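Local coordinates for hypothetical protein (Parabacteroides merdae, PDB 4OO3) that is of unknown function but is a putative oxidoreductase that probably binds a nicotinamide adenine dinucleotide cofactor through its Rossmann-fold domain, at residues A[10-15]-A[405-410]; A[19-24]-A[116-121]; A[24-29]-A[393-398]; A[45-50]-A[199-204]; A[151-156]-A[400-405]. All coordinates share one frame; numbering follows the deposited sequence.

Interaction 1: residues A[10-15]-A[405-410]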
# COMPACT_ATOMS: atom_id res chain seq x y z
N GLY A 10 3.62 11.93 24.79
CA GLY A 10 5.07 11.92 24.61
C GLY A 10 5.77 10.58 24.83
O GLY A 10 7.00 10.52 24.83
N GLU A 11 4.99 9.51 25.01
CA GLU A 11 5.54 8.18 25.29
C GLU A 11 6.21 7.56 24.06
O GLU A 11 7.20 6.84 24.18
CB GLU A 11 4.45 7.24 25.82
CG GLU A 11 3.42 6.79 24.78
CD GLU A 11 2.38 5.85 25.34
OE1 GLU A 11 2.38 5.58 26.55
OE2 GLU A 11 1.54 5.35 24.55
N VAL A 12 5.66 7.83 22.88
CA VAL A 12 6.22 7.33 21.63
C VAL A 12 7.32 8.28 21.18
O VAL A 12 7.09 9.49 21.05
CB VAL A 12 5.15 7.21 20.53
CG1 VAL A 12 5.77 6.96 19.16
CG2 VAL A 12 4.16 6.11 20.89
N LYS A 13 8.51 7.74 20.94
CA LYS A 13 9.67 8.52 20.55
C LYS A 13 10.15 8.07 19.19
O LYS A 13 10.76 7.00 19.07
CB LYS A 13 10.81 8.36 21.56
CG LYS A 13 10.72 9.27 22.77
CD LYS A 13 10.48 8.51 24.06
CE LYS A 13 10.45 9.47 25.24
NZ LYS A 13 10.84 8.79 26.50
N LEU A 14 9.92 8.89 18.17
CA LEU A 14 10.17 8.51 16.78
C LEU A 14 11.64 8.60 16.36
O LEU A 14 12.33 9.55 16.68
CB LEU A 14 9.36 9.37 15.81
CG LEU A 14 7.83 9.35 15.89
CD1 LEU A 14 7.26 10.17 14.74
CD2 LEU A 14 7.31 7.93 15.87
N ILE A 15 12.07 7.59 15.63
CA ILE A 15 13.33 7.62 14.90
C ILE A 15 12.98 7.57 13.43
O ILE A 15 12.20 6.72 13.01
CB ILE A 15 14.19 6.38 15.20
CG1 ILE A 15 14.51 6.29 16.69
CG2 ILE A 15 15.47 6.43 14.36
CD1 ILE A 15 15.09 4.96 17.11
N HIS A 405 -4.08 3.67 14.08
CA HIS A 405 -4.28 2.25 14.38
C HIS A 405 -3.01 1.66 14.98
O HIS A 405 -3.06 0.94 15.97
CB HIS A 405 -4.73 1.48 13.12
CG HIS A 405 -4.94 0.01 13.34
ND1 HIS A 405 -3.93 -0.92 13.17
CD2 HIS A 405 -6.04 -0.70 13.69
CE1 HIS A 405 -4.39 -2.13 13.42
NE2 HIS A 405 -5.67 -2.03 13.74
N PHE A 406 -1.86 2.02 14.41
CA PHE A 406 -0.56 1.55 14.90
C PHE A 406 -0.26 2.07 16.30
O PHE A 406 0.15 1.31 17.18
CB PHE A 406 0.56 1.95 13.92
CG PHE A 406 1.95 1.60 14.40
CD1 PHE A 406 2.46 0.32 14.24
CD2 PHE A 406 2.74 2.56 15.03
CE1 PHE A 406 3.73 0.01 14.68
CE2 PHE A 406 4.01 2.24 15.48
CZ PHE A 406 4.51 0.97 15.30
N LEU A 407 -0.48 3.36 16.52
CA LEU A 407 -0.27 3.95 17.85
C LEU A 407 -1.19 3.38 18.93
O LEU A 407 -0.80 3.29 20.09
CB LEU A 407 -0.42 5.48 17.79
CG LEU A 407 0.63 6.23 16.97
CD1 LEU A 407 0.20 7.67 16.77
CD2 LEU A 407 1.99 6.16 17.64
N ASP A 408 -2.41 3.00 18.56
CA ASP A 408 -3.31 2.28 19.48
C ASP A 408 -2.74 0.93 19.83
O ASP A 408 -2.64 0.57 21.00
CB ASP A 408 -4.69 2.05 18.85
CG ASP A 408 -5.69 3.11 19.22
OD1 ASP A 408 -5.75 3.47 20.41
OD2 ASP A 408 -6.43 3.56 18.33
N TYR A 409 -2.38 0.16 18.81
CA TYR A 409 -1.99 -1.21 19.04
C TYR A 409 -0.65 -1.34 19.75
O TYR A 409 -0.37 -2.39 20.34
CB TYR A 409 -2.10 -2.04 17.75
CG TYR A 409 -3.49 -2.61 17.65
CD1 TYR A 409 -3.91 -3.61 18.53
CD2 TYR A 409 -4.41 -2.13 16.72
CE1 TYR A 409 -5.20 -4.13 18.48
CE2 TYR A 409 -5.70 -2.64 16.67
CZ TYR A 409 -6.09 -3.64 17.55
OH TYR A 409 -7.36 -4.16 17.50
N LEU A 410 0.15 -0.28 19.75
CA LEU A 410 1.33 -0.22 20.61
C LEU A 410 0.94 -0.40 22.08
O LEU A 410 1.66 -1.07 22.82
CB LEU A 410 2.10 1.09 20.44
CG LEU A 410 2.99 1.24 19.20
CD1 LEU A 410 3.58 2.64 19.15
CD2 LEU A 410 4.08 0.18 19.17

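Interaction 2: residues A[19-24]-A[116-121]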
# COMPACT_ATOMS: atom_id res chain seq x y z
N PRO A 19 15.11 8.36 5.48
CA PRO A 19 13.86 8.66 4.79
C PRO A 19 14.12 9.03 3.34
O PRO A 19 15.06 9.78 3.06
CB PRO A 19 13.31 9.85 5.56
CG PRO A 19 14.52 10.54 6.08
CD PRO A 19 15.49 9.44 6.41
N GLY A 20 13.34 8.48 2.43
CA GLY A 20 13.50 8.77 1.00
C GLY A 20 12.19 8.84 0.24
O GLY A 20 12.21 8.86 -0.98
N HIS A 21 11.08 8.89 0.96
CA HIS A 21 9.74 9.02 0.37
C HIS A 21 8.91 9.96 1.27
O HIS A 21 9.19 10.09 2.46
CB HIS A 21 9.09 7.64 0.27
CG HIS A 21 7.84 7.62 -0.56
ND1 HIS A 21 6.58 7.78 -0.01
CD2 HIS A 21 7.65 7.49 -1.89
CE1 HIS A 21 5.67 7.74 -0.96
NE2 HIS A 21 6.29 7.57 -2.12
N PHE A 22 7.89 10.60 0.69
CA PHE A 22 6.97 11.51 1.41
C PHE A 22 6.33 10.87 2.64
O PHE A 22 6.06 11.54 3.64
CB PHE A 22 5.87 11.97 0.42
CG PHE A 22 4.74 12.76 1.04
CD1 PHE A 22 4.99 13.80 1.93
CD2 PHE A 22 3.42 12.49 0.69
CE1 PHE A 22 3.95 14.53 2.48
CE2 PHE A 22 2.38 13.22 1.24
CZ PHE A 22 2.64 14.24 2.13
N HIS A 23 6.08 9.57 2.57
CA HIS A 23 5.41 8.85 3.67
C HIS A 23 6.20 8.86 4.98
O HIS A 23 5.60 8.83 6.06
CB HIS A 23 5.07 7.41 3.28
CG HIS A 23 4.02 7.31 2.23
ND1 HIS A 23 3.72 6.13 1.58
CD2 HIS A 23 3.20 8.25 1.69
CE1 HIS A 23 2.76 6.35 0.70
NE2 HIS A 23 2.43 7.62 0.75
N ALA A 24 7.52 8.92 4.90
CA ALA A 24 8.33 9.13 6.10
C ALA A 24 7.89 10.39 6.85
O ALA A 24 7.82 10.40 8.08
CB ALA A 24 9.81 9.22 5.74
N LEU A 116 7.31 0.88 12.23
CA LEU A 116 6.27 1.13 11.24
C LEU A 116 6.98 1.39 9.91
O LEU A 116 7.71 2.37 9.76
CB LEU A 116 5.40 2.34 11.62
CG LEU A 116 4.25 2.72 10.68
CD1 LEU A 116 3.21 1.62 10.64
CD2 LEU A 116 3.61 4.02 11.12
N SER A 117 6.78 0.50 8.94
CA SER A 117 7.41 0.64 7.65
C SER A 117 6.36 0.79 6.57
O SER A 117 5.34 0.12 6.60
CB SER A 117 8.26 -0.58 7.34
OG SER A 117 8.70 -0.57 5.99
N ASP A 118 6.62 1.67 5.62
CA ASP A 118 5.86 1.67 4.39
C ASP A 118 6.09 0.34 3.66
O ASP A 118 7.07 -0.38 3.91
CB ASP A 118 6.31 2.82 3.49
CG ASP A 118 5.26 3.20 2.46
OD1 ASP A 118 4.16 2.61 2.46
OD2 ASP A 118 5.55 4.10 1.65
N LYS A 119 5.16 -0.01 2.78
CA LYS A 119 5.38 -1.11 1.85
C LYS A 119 6.43 -0.75 0.80
O LYS A 119 6.71 0.43 0.57
CB LYS A 119 4.06 -1.51 1.17
CG LYS A 119 3.20 -0.35 0.67
CD LYS A 119 3.13 -0.24 -0.84
CE LYS A 119 4.39 0.32 -1.45
NZ LYS A 119 4.08 0.95 -2.75
N PRO A 120 7.06 -1.76 0.17
CA PRO A 120 7.06 -3.18 0.49
C PRO A 120 8.20 -3.50 1.45
O PRO A 120 9.33 -3.05 1.23
CB PRO A 120 7.32 -3.84 -0.86
CG PRO A 120 8.13 -2.85 -1.61
CD PRO A 120 7.79 -1.49 -1.09
N MSE A 121 7.91 -4.29 2.48
CA MSE A 121 8.92 -4.71 3.48
C MSE A 121 9.84 -5.78 2.97
O MSE A 121 10.83 -6.09 3.62
CB MSE A 121 8.22 -5.17 4.76
CG MSE A 121 7.49 -3.98 5.39
SE MSE A 121 7.14 -4.33 7.30
CE MSE A 121 5.83 -5.76 7.03

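Interaction 3: residues A[24-29]-A[393-398]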
# COMPACT_ATOMS: atom_id res chain seq x y z
N ALA A 24 7.52 8.92 4.90
CA ALA A 24 8.33 9.13 6.10
C ALA A 24 7.89 10.39 6.85
O ALA A 24 7.82 10.40 8.08
CB ALA A 24 9.81 9.22 5.74
N ALA A 25 7.57 11.45 6.11
CA ALA A 25 7.10 12.69 6.71
C ALA A 25 5.61 12.64 7.04
O ALA A 25 5.18 13.20 8.04
CB ALA A 25 7.40 13.88 5.81
N LEU A 26 4.83 11.97 6.20
CA LEU A 26 3.37 11.96 6.37
C LEU A 26 2.96 11.44 7.74
O LEU A 26 1.92 11.83 8.26
CB LEU A 26 2.72 11.12 5.27
CG LEU A 26 1.21 11.23 5.06
CD1 LEU A 26 0.77 12.69 5.02
CD2 LEU A 26 0.81 10.52 3.77
N VAL A 27 3.78 10.56 8.32
CA VAL A 27 3.55 10.09 9.68
C VAL A 27 3.44 11.25 10.67
O VAL A 27 2.68 11.18 11.64
CB VAL A 27 4.69 9.14 10.14
CG1 VAL A 27 4.60 8.85 11.64
CG2 VAL A 27 4.65 7.84 9.35
N GLN A 28 4.19 12.31 10.41
CA GLN A 28 4.26 13.48 11.28
C GLN A 28 3.39 14.65 10.80
O GLN A 28 3.51 15.76 11.33
CB GLN A 28 5.71 13.93 11.39
CG GLN A 28 6.63 12.92 12.05
CD GLN A 28 8.05 13.43 12.14
OE1 GLN A 28 8.30 14.52 12.67
NE2 GLN A 28 8.99 12.66 11.62
N LYS A 29 2.53 14.40 9.82
CA LYS A 29 1.60 15.41 9.30
C LYS A 29 0.72 15.99 10.40
O LYS A 29 0.33 17.17 10.33
CB LYS A 29 0.73 14.79 8.20
CG LYS A 29 -0.29 15.71 7.54
CD LYS A 29 0.33 16.56 6.44
CE LYS A 29 -0.72 17.25 5.60
NZ LYS A 29 -0.21 17.61 4.25
N VAL A 393 -12.36 11.00 1.77
CA VAL A 393 -11.45 11.69 2.67
C VAL A 393 -10.03 11.83 2.13
O VAL A 393 -9.27 12.64 2.64
CB VAL A 393 -11.39 11.01 4.06
CG1 VAL A 393 -12.72 11.19 4.80
CG2 VAL A 393 -11.03 9.53 3.96
N GLY A 394 -9.68 11.03 1.12
CA GLY A 394 -8.38 11.17 0.44
C GLY A 394 -7.24 10.37 1.05
O GLY A 394 -7.35 9.84 2.17
N HIS A 395 -6.14 10.30 0.32
CA HIS A 395 -5.00 9.45 0.69
C HIS A 395 -4.37 9.75 2.05
O HIS A 395 -4.08 8.83 2.83
CB HIS A 395 -3.91 9.53 -0.38
CG HIS A 395 -2.70 8.73 -0.03
ND1 HIS A 395 -2.72 7.35 0.04
CD2 HIS A 395 -1.45 9.11 0.32
CE1 HIS A 395 -1.53 6.92 0.39
NE2 HIS A 395 -0.74 7.96 0.56
N GLU A 396 -4.12 11.02 2.33
CA GLU A 396 -3.45 11.40 3.57
C GLU A 396 -4.27 11.01 4.80
O GLU A 396 -3.72 10.52 5.78
CB GLU A 396 -3.14 12.89 3.58
CG GLU A 396 -2.13 13.27 2.52
CD GLU A 396 -1.63 14.69 2.66
OE1 GLU A 396 -2.27 15.48 3.37
OE2 GLU A 396 -0.58 14.99 2.05
N ALA A 397 -5.58 11.21 4.72
CA ALA A 397 -6.49 10.75 5.78
C ALA A 397 -6.44 9.23 5.93
O ALA A 397 -6.48 8.72 7.04
CB ALA A 397 -7.91 11.21 5.48
N HIS A 398 -6.34 8.51 4.81
CA HIS A 398 -6.20 7.05 4.86
C HIS A 398 -4.91 6.65 5.57
O HIS A 398 -4.89 5.67 6.32
CB HIS A 398 -6.23 6.41 3.47
CG HIS A 398 -7.50 6.64 2.72
ND1 HIS A 398 -7.53 6.82 1.35
CD2 HIS A 398 -8.78 6.74 3.14
CE1 HIS A 398 -8.77 7.02 0.96
NE2 HIS A 398 -9.55 6.98 2.03

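Interaction 4: residues A[45-50]-A[199-204]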
# COMPACT_ATOMS: atom_id res chain seq x y z
N THR A 45 23.98 11.92 4.25
CA THR A 45 23.80 13.27 3.73
C THR A 45 23.20 13.16 2.33
O THR A 45 23.38 12.15 1.66
CB THR A 45 25.15 14.01 3.61
OG1 THR A 45 26.03 13.25 2.78
CG2 THR A 45 25.80 14.21 4.98
N GLY A 46 22.48 14.19 1.90
CA GLY A 46 22.02 14.24 0.52
C GLY A 46 20.58 14.67 0.32
O GLY A 46 19.90 15.07 1.25
N PHE A 47 20.15 14.56 -0.93
CA PHE A 47 18.83 14.98 -1.37
C PHE A 47 17.69 14.39 -0.54
O PHE A 47 16.81 15.13 -0.09
CB PHE A 47 18.67 14.58 -2.84
CG PHE A 47 17.31 14.86 -3.41
CD1 PHE A 47 16.96 16.14 -3.81
CD2 PHE A 47 16.38 13.84 -3.56
CE1 PHE A 47 15.71 16.41 -4.33
CE2 PHE A 47 15.13 14.09 -4.09
CZ PHE A 47 14.79 15.38 -4.48
N ASP A 48 17.71 13.08 -0.34
CA ASP A 48 16.59 12.38 0.30
C ASP A 48 16.26 12.94 1.68
O ASP A 48 15.11 13.29 1.94
CB ASP A 48 16.85 10.87 0.39
CG ASP A 48 16.86 10.17 -0.97
OD1 ASP A 48 16.27 10.68 -1.95
OD2 ASP A 48 17.46 9.09 -1.06
N VAL A 49 17.25 13.03 2.56
CA VAL A 49 17.03 13.59 3.92
C VAL A 49 16.68 15.08 3.90
O VAL A 49 15.85 15.52 4.68
CB VAL A 49 18.23 13.34 4.87
CG1 VAL A 49 19.46 14.13 4.44
CG2 VAL A 49 17.85 13.69 6.31
N ASP A 50 17.31 15.86 3.02
CA ASP A 50 17.01 17.29 2.88
C ASP A 50 15.55 17.50 2.51
O ASP A 50 14.89 18.39 3.05
CB ASP A 50 17.89 17.96 1.82
CG ASP A 50 19.37 17.98 2.20
OD1 ASP A 50 19.71 17.76 3.38
OD2 ASP A 50 20.20 18.24 1.29
N PRO A 199 6.03 20.37 -10.54
CA PRO A 199 6.38 18.96 -10.78
C PRO A 199 6.59 18.13 -9.51
O PRO A 199 7.21 18.61 -8.56
CB PRO A 199 7.71 19.06 -11.55
CG PRO A 199 7.71 20.41 -12.17
CD PRO A 199 6.94 21.30 -11.23
N LEU A 200 6.05 16.91 -9.49
CA LEU A 200 6.31 15.96 -8.40
C LEU A 200 7.54 15.14 -8.76
O LEU A 200 7.52 14.37 -9.71
CB LEU A 200 5.11 15.03 -8.17
N THR A 201 8.62 15.33 -8.00
CA THR A 201 9.91 14.71 -8.27
C THR A 201 10.07 13.40 -7.50
O THR A 201 9.58 13.28 -6.38
CB THR A 201 11.06 15.68 -7.90
OG1 THR A 201 11.27 16.58 -8.99
CG2 THR A 201 12.38 14.95 -7.62
N ARG A 202 10.77 12.45 -8.11
CA ARG A 202 11.13 11.19 -7.45
C ARG A 202 12.65 11.05 -7.35
O ARG A 202 13.36 11.54 -8.21
CB ARG A 202 10.56 10.00 -8.22
CG ARG A 202 9.04 9.99 -8.26
CD ARG A 202 8.52 8.83 -9.08
NE ARG A 202 7.06 8.87 -9.18
CZ ARG A 202 6.22 8.49 -8.21
NH1 ARG A 202 6.68 8.04 -7.05
NH2 ARG A 202 4.92 8.57 -8.41
N PRO A 203 13.15 10.37 -6.31
CA PRO A 203 14.58 10.12 -6.23
C PRO A 203 15.08 9.33 -7.43
O PRO A 203 14.32 8.56 -8.02
CB PRO A 203 14.73 9.29 -4.95
CG PRO A 203 13.37 8.76 -4.65
CD PRO A 203 12.42 9.78 -5.17
N VAL A 204 16.34 9.53 -7.81
CA VAL A 204 16.94 8.82 -8.94
C VAL A 204 16.81 7.31 -8.83
O VAL A 204 16.57 6.64 -9.83
CB VAL A 204 18.43 9.17 -9.17
CG1 VAL A 204 18.55 10.46 -9.96
CG2 VAL A 204 19.20 9.25 -7.85

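Interaction 5: residues A[151-156]-A[400-405]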
# COMPACT_ATOMS: atom_id res chain seq x y z
N GLU A 151 -5.20 1.41 1.60
CA GLU A 151 -6.39 1.20 0.76
C GLU A 151 -7.51 0.47 1.48
O GLU A 151 -8.65 0.47 1.02
CB GLU A 151 -6.01 0.44 -0.52
CG GLU A 151 -4.91 1.14 -1.31
CD GLU A 151 -5.18 2.62 -1.47
OE1 GLU A 151 -6.21 2.97 -2.08
OE2 GLU A 151 -4.36 3.44 -0.97
N ARG A 152 -7.19 -0.13 2.62
CA ARG A 152 -8.20 -0.68 3.52
C ARG A 152 -9.18 0.37 4.02
O ARG A 152 -10.29 0.05 4.42
CB ARG A 152 -7.52 -1.28 4.74
CG ARG A 152 -6.63 -2.46 4.44
CD ARG A 152 -6.08 -2.99 5.74
NE ARG A 152 -5.18 -4.11 5.54
CZ ARG A 152 -4.51 -4.70 6.52
NH1 ARG A 152 -4.63 -4.26 7.76
NH2 ARG A 152 -3.71 -5.73 6.25
N ASN A 153 -8.73 1.63 4.05
CA ASN A 153 -9.50 2.71 4.63
C ASN A 153 -10.28 3.50 3.59
O ASN A 153 -11.08 4.36 3.94
CB ASN A 153 -8.56 3.64 5.39
CG ASN A 153 -7.86 2.93 6.53
OD1 ASN A 153 -8.46 2.12 7.22
ND2 ASN A 153 -6.58 3.23 6.73
N GLU A 154 -10.05 3.19 2.32
CA GLU A 154 -10.74 3.85 1.22
C GLU A 154 -12.17 3.32 1.12
O GLU A 154 -12.42 2.12 1.28
CB GLU A 154 -9.95 3.65 -0.08
CG GLU A 154 -10.54 4.36 -1.28
CD GLU A 154 -11.69 3.59 -1.89
OE1 GLU A 154 -11.58 2.35 -2.00
OE2 GLU A 154 -12.72 4.23 -2.23
N ILE A 155 -13.11 4.22 0.85
CA ILE A 155 -14.54 3.95 1.03
C ILE A 155 -15.11 2.84 0.13
O ILE A 155 -15.85 1.99 0.63
CB ILE A 155 -15.38 5.25 0.92
CG1 ILE A 155 -16.87 4.99 1.22
CG2 ILE A 155 -15.23 5.91 -0.44
CD1 ILE A 155 -17.13 4.40 2.59
N THR A 156 -14.78 2.83 -1.16
CA THR A 156 -15.29 1.78 -2.06
C THR A 156 -14.79 0.41 -1.63
O THR A 156 -15.54 -0.57 -1.68
CB THR A 156 -14.96 2.00 -3.55
OG1 THR A 156 -13.54 2.01 -3.75
CG2 THR A 156 -15.57 3.31 -4.06
N GLY A 400 -3.19 8.54 7.79
CA GLY A 400 -3.35 8.92 9.19
C GLY A 400 -4.11 7.89 10.00
O GLY A 400 -3.78 7.65 11.16
N GLN A 401 -5.12 7.26 9.39
CA GLN A 401 -5.89 6.23 10.07
C GLN A 401 -5.02 5.03 10.41
O GLN A 401 -5.14 4.46 11.50
CB GLN A 401 -7.08 5.78 9.22
CG GLN A 401 -8.22 6.77 9.13
CD GLN A 401 -9.29 6.33 8.15
OE1 GLN A 401 -9.85 5.23 8.28
NE2 GLN A 401 -9.58 7.17 7.16
N VAL A 402 -4.13 4.66 9.49
CA VAL A 402 -3.20 3.56 9.72
C VAL A 402 -2.26 3.89 10.87
O VAL A 402 -2.03 3.07 11.75
CB VAL A 402 -2.37 3.20 8.46
CG1 VAL A 402 -1.42 2.04 8.75
CG2 VAL A 402 -3.29 2.84 7.30
N THR A 403 -1.70 5.10 10.85
CA THR A 403 -0.77 5.54 11.89
C THR A 403 -1.44 5.50 13.27
O THR A 403 -0.86 4.99 14.23
CB THR A 403 -0.22 6.95 11.60
OG1 THR A 403 0.32 6.99 10.27
CG2 THR A 403 0.87 7.32 12.57
N GLU A 404 -2.67 6.02 13.35
CA GLU A 404 -3.49 5.97 14.57
C GLU A 404 -3.75 4.55 15.03
O GLU A 404 -3.66 4.26 16.22
CB GLU A 404 -4.84 6.64 14.34
CG GLU A 404 -4.78 8.15 14.21
CD GLU A 404 -6.09 8.73 13.72
OE1 GLU A 404 -7.16 8.25 14.16
OE2 GLU A 404 -6.05 9.66 12.87
N HIS A 405 -4.08 3.67 14.08
CA HIS A 405 -4.28 2.25 14.38
C HIS A 405 -3.01 1.66 14.98
O HIS A 405 -3.06 0.94 15.97
CB HIS A 405 -4.73 1.48 13.12
CG HIS A 405 -4.94 0.01 13.34
ND1 HIS A 405 -3.93 -0.92 13.17
CD2 HIS A 405 -6.04 -0.70 13.69
CE1 HIS A 405 -4.39 -2.13 13.42
NE2 HIS A 405 -5.67 -2.03 13.74
O HOH W 1 -12.30 5.17 6.56

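Interaction 1: residues A[10-15]-A[405-410]
Val12 meets Leu407 and Leu410 in a purely apolar contact, one valine set against two leucines a helical turn apart. The closest touching is done by one methyl: Val12 CG2 lies 3.9 Å from Leu407 CD2, and that same CG2 is 3.9 Å from Leu410 CD1. Its sister methyl comes in a little farther off, Val12 CG1 being 4.2 Å from Leu407 CD2. Val12 holds CG1 anti to the backbone N (chi1 169°), which leaves CG2 beside that N, and the CA-CB bond already points at the helix. The valine runs nearly at a right angle to Leu410 and at a gentler slant to Leu407. All three side chains are buried.

Polar bonding is left to the surroundings. Within the helix, Leu410 N donates to Phe406 O over 3.0 Å, a regular helical bond; the i, i+3 spacing puts the two leucines on one face. Leu407 O also accepts from Gln34 NE2, and Gln34 bonds the backbone of Val12 as well, so one residue ties both sides of the contact together.

In the fold, residues 10-15 lead into strand 14-17 of the parallel Rossmann sheet, and the later turns of helix 395-412 pack against that sheet near the beginning of its strands. Val12 and Leu410 both reach Val91 on strand 91-94, Leu410 goes on to Asn114 at the start of strand 114-117, and Leu407 leans on Tyr32 in a neighbouring loop.

Interaction 2: residues A[19-24]-A[116-121]
Three side chains, His21, His23 and Asp118, form a tight polar cluster in which one imidazole lies over another. His21 CE1 sits above the centre of the His23 ring, 3.4 Å from its plane, while the edge of the His23 ring is turned to the aspartate. There His23 ND1 donates to Asp118 OD2 over 2.7 Å, with an N-H...O angle of 153°. The bond is not flat: ND1 stands above the carboxylate plane, 48° out of it. Asp118 holds CG anti to its backbone N (chi1 -159°), which swings OD2 across to the histidine; its other oxygen, OD1, takes a weak bond from Lys119 N.

His21 is the N-cap of helix 22-26. Its ND1 accepts from His23 N at 3.2 Å, a nearly straight bond, so the capping residue also fixes the backbone of the histidine beneath it. ND1 of His21 is 4.2 Å from Asp118 OD2, near but not bonded. His23 NE2 is hydrogen-bonded to His395 NE2, and the ring also meets Phe399. A leucine in place of His23 would probably leave Asp118 OD2 and His395 NE2 without this partner and cut the polar link between the helix start and the strand end.

Residues 19-24 follow strand 14-17 and residues 118-121 follow strand 114-117, at the same ends of parallel strands. Asp118-Lys119-Pro120, with a cis peptide before the proline, is consistent with the Glu-Lys-Pro motif of Gfo/Idh/MocA-type oxidoreductases, at the carboxyl edge of the Rossmann sheet where the dinucleotide probably binds.

Interaction 3: residues A[24-29]-A[393-398]
Lys29 NZ is gripped by both oxygens of Glu396, in a salt bridge that ties the turn after helix 22-26 of the Rossmann domain to the start of helix 395-412. The shorter arm runs 3.1 Å from Lys29 NZ to Glu396 OE1, which is met on its syn side and 23° out of the carboxylate plane. The longer one, from Lys29 NZ to Glu396 OE2, is weak at 3.4 Å. The lysine arrives crosswise, at about a right angle to the glutamate, and its CE rides close behind, 3.2 Å from OE1. A bend at chi2 (83°) turns the otherwise extended lysine chain over to the acid, whereas Glu396 simply reaches out straight beyond CG.

Beneath the charged pair lies Leu26, buried and pointing at the helix. Its CD1 rests against the aliphatic part of the acid, 3.9 Å from Glu396 CG, so the glutamate is greasy at its base and charged at its end. The backbone brings Leu26 and Lys29 to the same side through a type I beta turn spanning these two residues, closed by Lys29 N to Leu26 O.

On the other segment, Gly394 is the N-cap; its backbone angles would press a CB against the carbonyl O of Val393, which calls for glycine. The second methyl of Leu26 approaches the His395 ring obliquely: Leu26 CD2 stops 4.4 Å from His395 CD2.

Interaction 4: residues A[45-50]-A[199-204]
The amino end of helix 47-61 faces an irregular, extended run at 199-204, with the backbones closest between Asp48 and Pro203, whose CA atoms are 7.2 Å apart. Gly46 is the N-cap of that helix and has backbone angles (phi 136°) that call for glycine; its O accepts from Asp50 N to begin the helical bonding. The helix follows strand 38-43 in the beta-alpha part of the Rossmann fold, while residues 199-204 belong to the loop between strand 183-190 and helix 209-212, so this is a surface contact from one domain to the other.

Two side chains on successive residues of the helix do the touching. Phe47 has CG anti to its backbone N (chi1 176°), which throws the ring outward to the loop, where its far corner meets a methyl: Phe47 CZ is 4.0 Å from Thr201 CG2. The methyl approaches the ring obliquely, and the two side chains cross at a slant. Both residues are exposed.

Asp48 works differently. Its CB does not point at the loop, but the carboxylate end comes nearer, the side chain crossing that of Pro203 at about a right angle. The acid's strong polar partner is just beyond the segment: Asp48 OD2 accepts from Trp205 NE1, which joins the helix start to the loop by a real bond. Farther along, Arg202, whose CB points away from the helix, makes a cation-pi contact with Tyr206. The other carboxylate oxygen, Asp48 OD1, meets the proline ring at 3.6 Å from Pro203 CB.

Interaction 5: residues A[151-156]-A[400-405]
Asn153 lies alongside Gln401 and puts its amide nitrogen against Val402. The two amide side chains slide past each other in opposite directions with their planes 31° apart. Gln401 OE1 comes up to the inner part of the asparagine, 3.5 Å from Asn153 CG. The amide end of Asn153 reaches farther on, ND2 lying 3.4 Å from Val402 CG2 and 3.6 Å from Gln401 CB. With CG anti to the carbonyl carbon (chi1 -61°) and CB pointing at helix 395-412, the amide is carried to Gln401 and Val402.

A water spans the pair, giving one hydrogen to Asn153 O and another to Gln401 OE1, both over 3.0 Å. The polar end of Asn153 has its main partner just outside the segment: ND2 donates to His398 O, one turn before Val402. With an alanine here, His398 O is likely to lose that donor and a gap to open beside Gln401 and Val402.

One residue on, Glu154 is the N-cap of helix 155-164, its OE2 accepting from Thr156 N at 2.7 Å while OE1 takes the Thr156 hydroxyl. Just before Asn153, Arg152 makes salt bridges to Asp225 of helix 220-231 and to Glu419 of helix 419-439. The contact therefore sits where the chain, just past strand 145-147, runs by the middle of helix 395-412, with Val402 and Arg152 both touching Tyr146 on that edge strand.

Interactions 1, 3 and 5 all use helix 395-412: its start meets residues 24-29, its middle residues 151-156, and its later turns residues 10-15. Centres of interactions 3 and 5 are about 10 Å apart, those of 1 and 3 about 16 Å. Interaction 2 shares Ala24 with interaction 3, their centres about 12 Å apart. Interaction 4 lies at the surface, its centre about 27 Å from that of interaction 1 but 14 Å from that of interaction 2, which it touches. Along the chain, interactions 2 to 5 fall within the span of interaction 1; 2 and 3 alternate, and 2 closes before 5 opens. Helix 395-412, from near the C-terminus, thus packs on the probable dinucleotide-binding Rossmann fold.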